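Local coordinates for protein BIFUNCTIONAL PROTEIN Proline utilization A (PutA) (Corynebacterium freiburgense, PDB 5UX5) that probably catalyses both steps of proline oxidation to glutamate, joining an FAD-dependent proline dehydrogenase to an NAD-dependent aldehyde dehydrogenase, at residues A[318-323]-A[327-332]; A[333-338]-A[449-454]; A[234-239]-A[456-461]. All coordinates share one frame; numbering follows the deposited sequence.

Interaction 1: A[318-323]-A[327-332]. With FAD (flavin-adenine dinucleotide), chain E.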
loop_
_atom_site.group_PDB
_atom_site.type_symbol
_atom_site.label_atom_id
_atom_site.label_comp_id
_atom_site.label_asym_id
_atom_site.label_seq_id
_atom_site.Cartn_x
_atom_site.Cartn_y
_atom_site.Cartn_z
ATOM N N ALA A 318 -11.125 12.626 -0.617
ATOM C CA ALA A 318 -12.317 12.814 -1.438
ATOM C C ALA A 318 -13.369 13.725 -0.788
ATOM O O ALA A 318 -14.056 14.452 -1.532
ATOM C CB ALA A 318 -12.897 11.441 -1.801
ATOM N N PRO A 319 -13.589 13.704 0.527
ATOM C CA PRO A 319 -14.587 14.590 1.121
ATOM C C PRO A 319 -14.063 16.012 1.282
ATOM O O PRO A 319 -12.892 16.313 1.090
ATOM C CB PRO A 319 -14.865 13.974 2.496
ATOM C CG PRO A 319 -14.271 12.643 2.462
ATOM C CD PRO A 319 -13.123 12.719 1.515
ATOM N N TYR A 320 -14.987 16.899 1.610
ATOM C CA TYR A 320 -14.657 18.282 1.857
ATOM C C TYR A 320 -13.687 18.368 3.013
ATOM O O TYR A 320 -13.641 17.479 3.860
ATOM C CB TYR A 320 -15.915 19.069 2.217
ATOM C CG TYR A 320 -16.864 19.382 1.097
ATOM C CD1 TYR A 320 -16.570 20.369 0.176
ATOM C CD2 TYR A 320 -18.086 18.719 0.983
ATOM C CE1 TYR A 320 -17.459 20.684 -0.850
ATOM C CE2 TYR A 320 -18.983 19.030 -0.049
ATOM C CZ TYR A 320 -18.652 20.014 -0.954
ATOM O OH TYR A 320 -19.505 20.340 -1.967
ATOM N N ALA A 321 -12.961 19.498 3.087
ATOM C CA ALA A 321 -11.984 19.710 4.148
ATOM C C ALA A 321 -12.623 20.076 5.483
ATOM O O ALA A 321 -12.043 19.782 6.531
ATOM C CB ALA A 321 -10.993 20.793 3.746
ATOM N N THR A 322 -13.797 20.702 5.477
ATOM C CA THR A 322 -14.476 21.159 6.689
ATOM C C THR A 322 -15.905 20.628 6.742
ATOM O O THR A 322 -16.541 20.444 5.709
ATOM C CB THR A 322 -14.561 22.668 6.737
ATOM O OG1 THR A 322 -15.571 23.079 5.811
ATOM C CG2 THR A 322 -13.290 23.270 6.292
ATOM N N LYS A 323 -16.426 20.433 7.958
ATOM C CA LYS A 323 -17.831 20.046 8.128
ATOM C C LYS A 323 -18.804 21.146 7.681
ATOM O O LYS A 323 -19.949 20.854 7.308
ATOM C CB LYS A 323 -18.080 19.661 9.590
ATOM C CG LYS A 323 -19.469 20.017 10.174
ATOM C CD LYS A 323 -20.111 18.801 10.838
ATOM C CE LYS A 323 -21.233 19.175 11.780
ATOM N NZ LYS A 323 -22.485 19.608 11.071
ATOM N N ASP A 327 -22.266 20.426 5.610
ATOM C CA ASP A 327 -23.591 20.929 5.935
ATOM C C ASP A 327 -24.155 21.759 4.788
ATOM O O ASP A 327 -25.348 21.676 4.483
ATOM C CB ASP A 327 -23.524 21.758 7.214
ATOM C CG ASP A 327 -23.391 20.904 8.446
ATOM O OD1 ASP A 327 -23.785 19.713 8.412
ATOM O OD2 ASP A 327 -22.955 21.444 9.474
ATOM N N ALA A 328 -23.289 22.528 4.114
ATOM C CA ALA A 328 -23.711 23.374 3.004
ATOM C C ALA A 328 -24.164 22.543 1.817
ATOM O O ALA A 328 -25.218 22.809 1.225
ATOM C CB ALA A 328 -22.574 24.308 2.594
ATOM N N ASN A 329 -23.349 21.565 1.418
ATOM C CA ASN A 329 -23.691 20.737 0.271
ATOM C C ASN A 329 -24.918 19.880 0.557
ATOM O O ASN A 329 -25.691 19.577 -0.357
ATOM C CB ASN A 329 -22.491 19.862 -0.108
ATOM C CG ASN A 329 -22.644 19.219 -1.478
ATOM O OD1 ASN A 329 -23.110 19.856 -2.418
ATOM N ND2 ASN A 329 -22.233 17.965 -1.600
ATOM N N PHE A 330 -25.097 19.454 1.807
ATOM C CA PHE A 330 -26.311 18.742 2.173
ATOM C C PHE A 330 -27.531 19.608 1.878
ATOM O O PHE A 330 -28.525 19.133 1.323
ATOM C CB PHE A 330 -26.238 18.348 3.648
ATOM C CG PHE A 330 -27.154 17.230 4.051
ATOM C CD1 PHE A 330 -26.788 15.911 3.861
ATOM C CD2 PHE A 330 -28.388 17.495 4.641
ATOM C CE1 PHE A 330 -27.640 14.880 4.263
ATOM C CE2 PHE A 330 -29.232 16.475 5.037
ATOM C CZ PHE A 330 -28.853 15.174 4.857
ATOM N N LEU A 331 -27.453 20.901 2.198
ATOM C CA LEU A 331 -28.557 21.797 1.877
ATOM C C LEU A 331 -28.654 22.051 0.379
ATOM O O LEU A 331 -29.759 22.200 -0.149
ATOM C CB LEU A 331 -28.410 23.111 2.634
ATOM C CG LEU A 331 -28.470 23.062 4.161
ATOM C CD1 LEU A 331 -27.938 24.355 4.711
ATOM C CD2 LEU A 331 -29.881 22.947 4.609
ATOM N N ARG A 332 -27.518 22.130 -0.327
ATOM C CA ARG A 332 -27.594 22.350 -1.774
ATOM C C ARG A 332 -28.256 21.174 -2.481
ATOM O O ARG A 332 -29.099 21.366 -3.367
ATOM C CB ARG A 332 -26.217 22.612 -2.377
ATOM C CG ARG A 332 -26.257 22.795 -3.899
ATOM C CD ARG A 332 -24.899 23.187 -4.500
ATOM N NE ARG A 332 -23.859 22.228 -4.122
ATOM C CZ ARG A 332 -22.595 22.237 -4.552
ATOM N NH1 ARG A 332 -22.171 23.159 -5.392
ATOM N NH2 ARG A 332 -21.744 21.315 -4.125
HETATM P PA FAD E . -23.985 15.924 11.928
HETATM O O1A FAD E . -23.220 16.196 13.269
HETATM O O2A FAD E . -24.752 17.001 11.317
HETATM O O5B FAD E . -23.192 15.511 10.746
HETATM C C5B FAD E . -21.989 14.786 10.926
HETATM C C4B FAD E . -21.352 14.565 9.567
HETATM O O4B FAD E . -20.650 15.700 9.151
HETATM C C3B FAD E . -20.357 13.448 9.556
HETATM O O3B FAD E . -20.883 12.173 9.453
HETATM C C2B FAD E . -19.506 13.799 8.390
HETATM O O2B FAD E . -19.988 13.245 7.221
HETATM C C1B FAD E . -19.517 15.300 8.414
HETATM N N9A FAD E . -18.316 15.868 9.009
HETATM C C8A FAD E . -18.062 16.028 10.364
HETATM N N7A FAD E . -16.838 16.566 10.533
HETATM C C5A FAD E . -16.225 16.805 9.308
HETATM C C6A FAD E . -14.993 17.353 8.901
HETATM N N6A FAD E . -13.975 17.817 9.828
HETATM N N1A FAD E . -14.729 17.442 7.588
HETATM C C2A FAD E . -15.637 17.000 6.661
HETATM N N3A FAD E . -16.843 16.463 7.026
HETATM C C4A FAD E . -17.166 16.353 8.320
HETATM N N1 FAD E . -23.313 6.982 5.794
HETATM C C2 FAD E . -22.712 6.530 4.563
HETATM O O2 FAD E . -21.444 6.962 4.256
HETATM N N3 FAD E . -23.398 5.619 3.750
HETATM C C4 FAD E . -24.678 5.167 4.075
HETATM O O4 FAD E . -25.341 4.278 3.246
HETATM C C4X FAD E . -25.381 5.750 5.263
HETATM N N5 FAD E . -26.713 5.476 5.550
HETATM C C5X FAD E . -27.353 6.078 6.643
HETATM C C6 FAD E . -28.700 5.802 6.943
HETATM C C7 FAD E . -29.297 6.412 8.039
HETATM C C7M FAD E . -30.729 6.131 8.389
HETATM C C8 FAD E . -28.600 7.297 8.823
HETATM C C8M FAD E . -29.251 7.952 9.998
HETATM C C9 FAD E . -27.272 7.573 8.535
HETATM C C9A FAD E . -26.658 6.968 7.453
HETATM N N10 FAD E . -25.296 7.291 7.180
HETATM C C10 FAD E . -24.640 6.689 6.086
HETATM C "C1'" FAD E . -24.562 8.201 8.079
HETATM C "C2'" FAD E . -24.446 9.639 7.651
HETATM O "O2'" FAD E . -23.630 9.703 6.537
HETATM C "C3'" FAD E . -23.883 10.430 8.852
HETATM O "O3'" FAD E . -22.618 9.959 9.113
HETATM C "C4'" FAD E . -24.665 10.394 10.170
HETATM O "O4'" FAD E . -26.015 10.150 10.004
HETATM C "C5'" FAD E . -24.414 11.623 11.074
HETATM O "O5'" FAD E . -24.490 12.893 10.436
HETATM P P FAD E . -25.632 14.001 10.740
HETATM O O1P FAD E . -26.384 14.640 9.512
HETATM O O2P FAD E . -26.456 13.194 11.816
HETATM O O3P FAD E . -25.090 14.941 11.944
#
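Tyr320 and Asn329 form the tightly packed, buried part of this contact. Tyr320 CE2 lies 3.6 Å from Asn329 CB. The ring and amide planes stand 71° apart, with Asn329 ND2 at the ring's edge. Asn329 OD1 is gripped from one turn further along the helix, by Arg332 NE at 3.0 Å and Arg332 NH2 at 2.6 Å. NE meets it in the carbonyl plane, whereas NH2 comes from above that plane. Tyr320 OH and Arg332 NH2 both bond to Ala455 O, and Asn329 ND2 reaches Ala266 O.

The other end is partly exposed, and is held by charge more than by packing. Lys323 follows the N-cap Thr322, and its O accepts from Asp327 N at 2.9 Å, in the first turn of helix 323-337. Bends at chi2 and chi4 carry the lysine chain along the cofactor. Lys323 CB packs 3.4 Å from FAD C5A of the adenine. Lys323 NZ and Asp327 OD2 form a salt bridge, modelled too short to be taken literally. NZ also bonds weakly to FAD O2A. Asp327 OD1 pairs with Lys299, itself bonded to FAD. The carboxylate thus lies between two lysines near the pyrophosphate and would offset part of their positive charge.

Interaction 2: A[333-338]-A[449-454]; sequences MMDYIL and AQRWKV
Asp335 holds CG anti to its own backbone N (chi1 -157°), which sends the carboxylate from helix 323-337 toward Arg451 and Trp452. The Arg451 chain starts out extended and then bends at chi3 (32°), turning its guanidinium to meet the acid. Trp452 has CG beside its backbone N, and this brings the six-membered part of the indole across the same carboxylate.

One charged bond joins the segments. Arg451 NH1 donates to Asp335 OD2 at 2.8 Å, nearly along the C-O axis of the acid. OD2 sits at the edge of the guanidinium, somewhat tilted from its plane. Trp452 supplies the packing. Its CH2 atom lies 3.4 Å from Asp335 CG, and Asp335 OD1 lies at the indole edge, in the ring plane. The carboxylate and ring planes are 62° apart. The indole also lies over its neighbour: Arg451 CG sits 3.6 Å above the ring plane, over its centre, and Trp452 NE1 is over one face of the guanidinium.

Asp335 OD1 is engaged by Arg367, Arg339 and Asn14, while Arg451 NH2 pairs with Glu18 and Val448 O. The contact joins helix 323-337 to the chain at 449-454 and, through Asn14 and Glu18, to the N-terminal region. The buried acid has three arginines around it, and such surroundings should stabilise its negative charge.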
loop_
_atom_site.group_PDB
_atom_site.type_symbol
_atom_site.label_atom_id
_atom_site.label_comp_id
_atom_site.label_asym_id
_atom_site.label_seq_id
_atom_site.Cartn_x
_atom_site.Cartn_y
_atom_site.Cartn_z
ATOM N N MET A 333 -27.897 19.949 -2.106
ATOM C CA MET A 333 -28.477 18.806 -2.795
ATOM C C MET A 333 -29.962 18.670 -2.494
ATOM O O MET A 333 -30.758 18.357 -3.385
ATOM C CB MET A 333 -27.722 17.530 -2.444
ATOM C CG MET A 333 -26.268 17.581 -2.866
ATOM S SD MET A 333 -25.525 15.952 -3.077
ATOM C CE MET A 333 -25.737 15.288 -1.457
ATOM N N MET A 334 -30.346 18.913 -1.247
ATOM C CA MET A 334 -31.753 18.944 -0.871
ATOM C C MET A 334 -32.510 19.982 -1.697
ATOM O O MET A 334 -33.539 19.685 -2.322
ATOM C CB MET A 334 -31.824 19.262 0.614
ATOM C CG MET A 334 -33.128 19.284 1.257
ATOM S SD MET A 334 -32.720 19.778 2.929
ATOM C CE MET A 334 -32.235 21.441 2.608
ATOM N N ASP A 335 -31.972 21.200 -1.733
ATOM C CA ASP A 335 -32.557 22.309 -2.469
ATOM C C ASP A 335 -32.841 21.942 -3.919
ATOM O O ASP A 335 -33.902 22.268 -4.462
ATOM C CB ASP A 335 -31.558 23.465 -2.402
ATOM C CG ASP A 335 -32.184 24.813 -2.603
ATOM O OD1 ASP A 335 -32.980 24.989 -3.555
ATOM O OD2 ASP A 335 -31.828 25.704 -1.801
ATOM N N TYR A 336 -31.886 21.284 -4.568
ATOM C CA TYR A 336 -31.980 21.023 -5.997
ATOM C C TYR A 336 -33.065 19.994 -6.301
ATOM O O TYR A 336 -33.790 20.116 -7.299
ATOM C CB TYR A 336 -30.615 20.548 -6.496
ATOM C CG TYR A 336 -30.517 20.111 -7.952
ATOM C CD1 TYR A 336 -30.963 18.860 -8.372
ATOM C CD2 TYR A 336 -29.892 20.923 -8.893
ATOM C CE1 TYR A 336 -30.848 18.465 -9.698
ATOM C CE2 TYR A 336 -29.759 20.536 -10.215
ATOM C CZ TYR A 336 -30.243 19.306 -10.618
ATOM O OH TYR A 336 -30.103 18.936 -11.943
ATOM N N ILE A 337 -33.192 18.977 -5.448
ATOM C CA ILE A 337 -33.892 17.760 -5.831
ATOM C C ILE A 337 -35.353 17.828 -5.394
ATOM O O ILE A 337 -36.222 17.205 -6.019
ATOM C CB ILE A 337 -33.161 16.525 -5.250
ATOM C CG1 ILE A 337 -33.445 15.270 -6.069
ATOM C CG2 ILE A 337 -33.509 16.304 -3.803
ATOM C CD1 ILE A 337 -32.972 15.394 -7.475
ATOM N N LEU A 338 -35.640 18.586 -4.329
ATOM C CA LEU A 338 -37.007 18.739 -3.818
ATOM C C LEU A 338 -37.767 19.844 -4.565
ATOM O O LEU A 338 -38.136 20.883 -4.014
ATOM C CB LEU A 338 -36.990 19.007 -2.322
ATOM C CG LEU A 338 -36.889 17.765 -1.462
ATOM C CD1 LEU A 338 -36.956 18.181 -0.018
ATOM C CD2 LEU A 338 -38.009 16.785 -1.815
ATOM N N ALA A 449 -26.058 30.099 3.682
ATOM C CA ALA A 449 -25.387 31.076 2.831
ATOM C C ALA A 449 -24.334 30.437 1.917
ATOM O O ALA A 449 -24.131 30.912 0.792
ATOM C CB ALA A 449 -24.753 32.164 3.697
ATOM N N GLN A 450 -23.641 29.379 2.371
ATOM C CA GLN A 450 -22.599 28.790 1.538
ATOM C C GLN A 450 -23.121 27.737 0.570
ATOM O O GLN A 450 -22.373 27.318 -0.320
ATOM C CB GLN A 450 -21.504 28.169 2.410
ATOM C CG GLN A 450 -20.766 29.180 3.253
ATOM C CD GLN A 450 -20.235 30.362 2.435
ATOM O OE1 GLN A 450 -19.576 30.184 1.404
ATOM N NE2 GLN A 450 -20.529 31.576 2.898
ATOM N N ARG A 451 -24.391 27.354 0.696
ATOM C CA ARG A 451 -25.015 26.285 -0.083
ATOM C C ARG A 451 -24.619 26.249 -1.559
ATOM O O ARG A 451 -24.250 25.199 -2.080
ATOM C CB ARG A 451 -26.528 26.453 0.075
ATOM C CG ARG A 451 -27.390 25.892 -1.013
ATOM C CD ARG A 451 -28.835 26.283 -0.759
ATOM N NE ARG A 451 -28.897 27.578 -0.096
ATOM C CZ ARG A 451 -29.889 28.453 -0.234
ATOM N NH1 ARG A 451 -30.929 28.184 -1.008
ATOM N NH2 ARG A 451 -29.831 29.601 0.414
ATOM N N TRP A 452 -24.679 27.379 -2.259
ATOM C CA TRP A 452 -24.384 27.384 -3.692
ATOM C C TRP A 452 -22.921 27.654 -4.006
ATOM O O TRP A 452 -22.515 27.529 -5.164
ATOM C CB TRP A 452 -25.240 28.438 -4.405
ATOM C CG TRP A 452 -26.713 28.341 -4.097
ATOM C CD1 TRP A 452 -27.475 29.251 -3.417
ATOM C CD2 TRP A 452 -27.599 27.273 -4.463
ATOM N NE1 TRP A 452 -28.771 28.813 -3.331
ATOM C CE2 TRP A 452 -28.873 27.601 -3.964
ATOM C CE3 TRP A 452 -27.438 26.075 -5.160
ATOM C CZ2 TRP A 452 -29.976 26.768 -4.144
ATOM C CZ3 TRP A 452 -28.523 25.263 -5.333
ATOM C CH2 TRP A 452 -29.782 25.610 -4.832
ATOM N N LYS A 453 -22.134 28.028 -3.007
ATOM C CA LYS A 453 -20.769 28.474 -3.212
ATOM C C LYS A 453 -19.730 27.378 -2.995
ATOM O O LYS A 453 -18.613 27.499 -3.499
ATOM C CB LYS A 453 -20.505 29.670 -2.291
ATOM C CG LYS A 453 -21.630 30.736 -2.388
ATOM C CD LYS A 453 -21.402 31.970 -1.521
ATOM C CE LYS A 453 -22.003 33.188 -2.174
ATOM N NZ LYS A 453 -21.054 34.348 -2.250
ATOM N N VAL A 454 -20.087 26.299 -2.299
ATOM C CA VAL A 454 -19.161 25.196 -2.063
ATOM C C VAL A 454 -18.795 24.519 -3.378
ATOM O O VAL A 454 -19.508 24.607 -4.382
ATOM C CB VAL A 454 -19.777 24.192 -1.082
ATOM C CG1 VAL A 454 -19.863 24.827 0.303
ATOM C CG2 VAL A 454 -21.129 23.725 -1.593
#

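Interaction 3: A[234-239]-A[456-461]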
loop_
_atom_site.group_PDB
_atom_site.type_symbol
_atom_site.label_atom_id
_atom_site.label_comp_id
_atom_site.label_asym_id
_atom_site.label_seq_id
_atom_site.Cartn_x
_atom_site.Cartn_y
_atom_site.Cartn_z
ATOM N N GLU A 234 -20.066 3.330 0.850
ATOM C CA GLU A 234 -19.152 3.670 1.927
ATOM C C GLU A 234 -17.937 4.444 1.414
ATOM O O GLU A 234 -17.705 5.581 1.831
ATOM C CB GLU A 234 -18.738 2.389 2.671
ATOM N N GLU A 235 -17.169 3.876 0.493
ATOM C CA GLU A 235 -15.897 4.414 0.034
ATOM C C GLU A 235 -16.017 5.105 -1.320
ATOM O O GLU A 235 -16.850 4.738 -2.147
ATOM C CB GLU A 235 -14.881 3.282 -0.072
ATOM C CG GLU A 235 -14.853 2.371 1.137
ATOM C CD GLU A 235 -13.931 1.200 0.924
ATOM O OE1 GLU A 235 -14.441 0.055 0.802
ATOM O OE2 GLU A 235 -12.701 1.430 0.848
ATOM N N TYR A 236 -15.114 6.065 -1.573
ATOM C CA TYR A 236 -15.113 6.789 -2.845
ATOM C C TYR A 236 -15.016 5.848 -4.061
ATOM O O TYR A 236 -15.563 6.153 -5.131
ATOM C CB TYR A 236 -13.966 7.804 -2.842
ATOM C CG TYR A 236 -14.048 8.836 -3.937
ATOM C CD1 TYR A 236 -15.103 9.756 -3.997
ATOM C CD2 TYR A 236 -13.070 8.910 -4.909
ATOM C CE1 TYR A 236 -15.168 10.711 -5.014
ATOM C CE2 TYR A 236 -13.127 9.853 -5.914
ATOM C CZ TYR A 236 -14.170 10.745 -5.960
ATOM O OH TYR A 236 -14.196 11.655 -6.975
ATOM N N LYS A 237 -14.319 4.713 -3.926
ATOM C CA LYS A 237 -14.172 3.761 -5.029
ATOM C C LYS A 237 -15.507 3.086 -5.387
ATOM O O LYS A 237 -15.649 2.508 -6.477
ATOM C CB LYS A 237 -13.098 2.721 -4.666
ATOM C CG LYS A 237 -13.517 1.746 -3.531
ATOM C CD LYS A 237 -12.459 0.643 -3.226
ATOM C CE LYS A 237 -13.102 -0.745 -3.011
ATOM N NZ LYS A 237 -13.616 -0.955 -1.630
ATOM N N ASP A 238 -16.471 3.113 -4.472
ATOM C CA ASP A 238 -17.800 2.586 -4.732
ATOM C C ASP A 238 -18.633 3.479 -5.639
ATOM O O ASP A 238 -19.665 3.022 -6.147
ATOM C CB ASP A 238 -18.561 2.415 -3.407
ATOM C CG ASP A 238 -17.872 1.448 -2.467
ATOM O OD1 ASP A 238 -16.997 0.688 -2.976
ATOM O OD2 ASP A 238 -18.208 1.454 -1.242
ATOM N N LEU A 239 -18.195 4.713 -5.879
ATOM C CA LEU A 239 -19.104 5.747 -6.350
ATOM C C LEU A 239 -19.600 5.481 -7.768
ATOM O O LEU A 239 -20.813 5.421 -8.013
ATOM C CB LEU A 239 -18.441 7.109 -6.266
ATOM C CG LEU A 239 -19.427 8.161 -6.778
ATOM C CD1 LEU A 239 -20.612 8.323 -5.821
ATOM C CD2 LEU A 239 -18.698 9.440 -7.025
ATOM N N GLU A 456 -17.913 21.835 -6.384
ATOM C CA GLU A 456 -18.615 20.687 -6.926
ATOM C C GLU A 456 -17.735 19.743 -7.719
ATOM O O GLU A 456 -18.177 18.624 -7.992
ATOM C CB GLU A 456 -19.791 21.132 -7.811
ATOM C CG GLU A 456 -19.442 21.816 -9.124
ATOM C CD GLU A 456 -20.701 22.127 -9.936
ATOM O OE1 GLU A 456 -21.093 21.295 -10.801
ATOM O OE2 GLU A 456 -21.322 23.191 -9.673
ATOM N N ASP A 457 -16.516 20.136 -8.090
ATOM C CA ASP A 457 -15.594 19.201 -8.723
ATOM C C ASP A 457 -15.122 18.158 -7.721
ATOM O O ASP A 457 -15.245 18.329 -6.508
ATOM C CB ASP A 457 -14.379 19.924 -9.301
ATOM C CG ASP A 457 -14.642 20.499 -10.656
ATOM O OD1 ASP A 457 -15.691 20.155 -11.248
ATOM O OD2 ASP A 457 -13.784 21.266 -11.143
ATOM N N SER A 458 -14.594 17.057 -8.242
ATOM C CA SER A 458 -14.003 16.034 -7.385
ATOM C C SER A 458 -12.605 16.447 -6.887
ATOM O O SER A 458 -11.711 16.766 -7.679
ATOM C CB SER A 458 -13.944 14.708 -8.135
ATOM O OG SER A 458 -12.981 13.854 -7.578
ATOM N N ARG A 459 -12.399 16.373 -5.570
ATOM C CA ARG A 459 -11.101 16.698 -5.001
ATOM C C ARG A 459 -9.967 15.876 -5.609
ATOM O O ARG A 459 -8.808 16.334 -5.605
ATOM C CB ARG A 459 -11.127 16.486 -3.490
ATOM C CG ARG A 459 -12.202 17.249 -2.799
ATOM C CD ARG A 459 -11.570 18.385 -2.068
ATOM N NE ARG A 459 -11.117 18.037 -0.737
ATOM C CZ ARG A 459 -10.021 18.522 -0.189
ATOM N NH1 ARG A 459 -9.238 19.354 -0.877
ATOM N NH2 ARG A 459 -9.712 18.176 1.047
ATOM N N ARG A 460 -10.273 14.695 -6.151
ATOM C CA ARG A 460 -9.258 13.822 -6.725
ATOM C C ARG A 460 -8.815 14.274 -8.118
ATOM O O ARG A 460 -7.959 13.625 -8.727
ATOM C CB ARG A 460 -9.794 12.389 -6.787
ATOM C CG ARG A 460 -10.040 11.714 -5.445
ATOM C CD ARG A 460 -8.719 11.427 -4.716
ATOM N NE ARG A 460 -8.931 10.777 -3.428
ATOM C CZ ARG A 460 -9.113 9.467 -3.279
ATOM N NH1 ARG A 460 -9.082 8.680 -4.351
ATOM N NH2 ARG A 460 -9.328 8.959 -2.063
ATOM N N LEU A 461 -9.380 15.363 -8.650
ATOM C CA LEU A 461 -9.060 15.752 -10.017
ATOM C C LEU A 461 -7.645 16.268 -10.160
ATOM O O LEU A 461 -7.127 16.282 -11.276
ATOM C CB LEU A 461 -10.026 16.814 -10.531
ATOM C CG LEU A 461 -11.492 16.482 -10.850
ATOM C CD1 LEU A 461 -12.214 17.770 -11.228
ATOM C CD2 LEU A 461 -11.631 15.458 -11.943
#
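Tyr236 and Arg460 run past each other in opposite directions, so the ring of one lies beside the chain of the other. Tyr236 CE2 touches Arg460 CG at 3.6 Å. Further out, Tyr236 CD2 sits 4.0 Å above one face of the Arg460 guanidinium, offset toward its rim. The two planes are 60° apart, which rules out a flat stack. A bend at chi2 of Arg460 (-69°) turns the chain so that it runs beside the tyrosine.

The phenol end meets Ser458. Ser458 OG donates to Tyr236 OH at 2.6 Å, and the phenol is also bonded to Asp270 OD2. The serine oxygen has a second task: it accepts from Arg460 N at 3.2 Å, which makes an ST turn. This turn brings the serine to the phenol oxygen and the arginine chain to the ring of the same tyrosine. Polar partners outside the segments hold the arginine head: Asp473 pairs with NH1, and Arg460 NE donates to Tyr316 O.

Tyr236 sits in the loop that leads from barrel strand 228-232 to helix 239-251. Its backbone N bonds to Glu306 of helix 303-313, and its ring also touches Ala318 and Ala475. Ser458 and Arg460 belong to the long connection between helices 438-450 and 477-484. The contact thus sets that connection against the loop that follows strand 228-232 of the barrel, near helix 303-313.

How the interactions relate
Interactions 1 and 2 share helix 323-337, the first near its start and the second near its end. Arg332 of interaction 1 packs against Arg451, Trp452 and Val454 of interaction 2. Interaction 3 joins two loops instead, and Arg459 NE probably bonds to Pro319 O of interaction 1. All three are largely buried. Interaction 1 alone touches the FAD. Each contact has a partly exposed edge: Lys323 and Asp327, Trp452, and Ser458. Interaction 2 depends on a buried acid among arginines, and interaction 3 on a hydroxyl pair and an arginine beside a ring. Interactions 2 and 3 fasten parts of the chain from 449 to 461, which comes after the last barrel strand, 396-403.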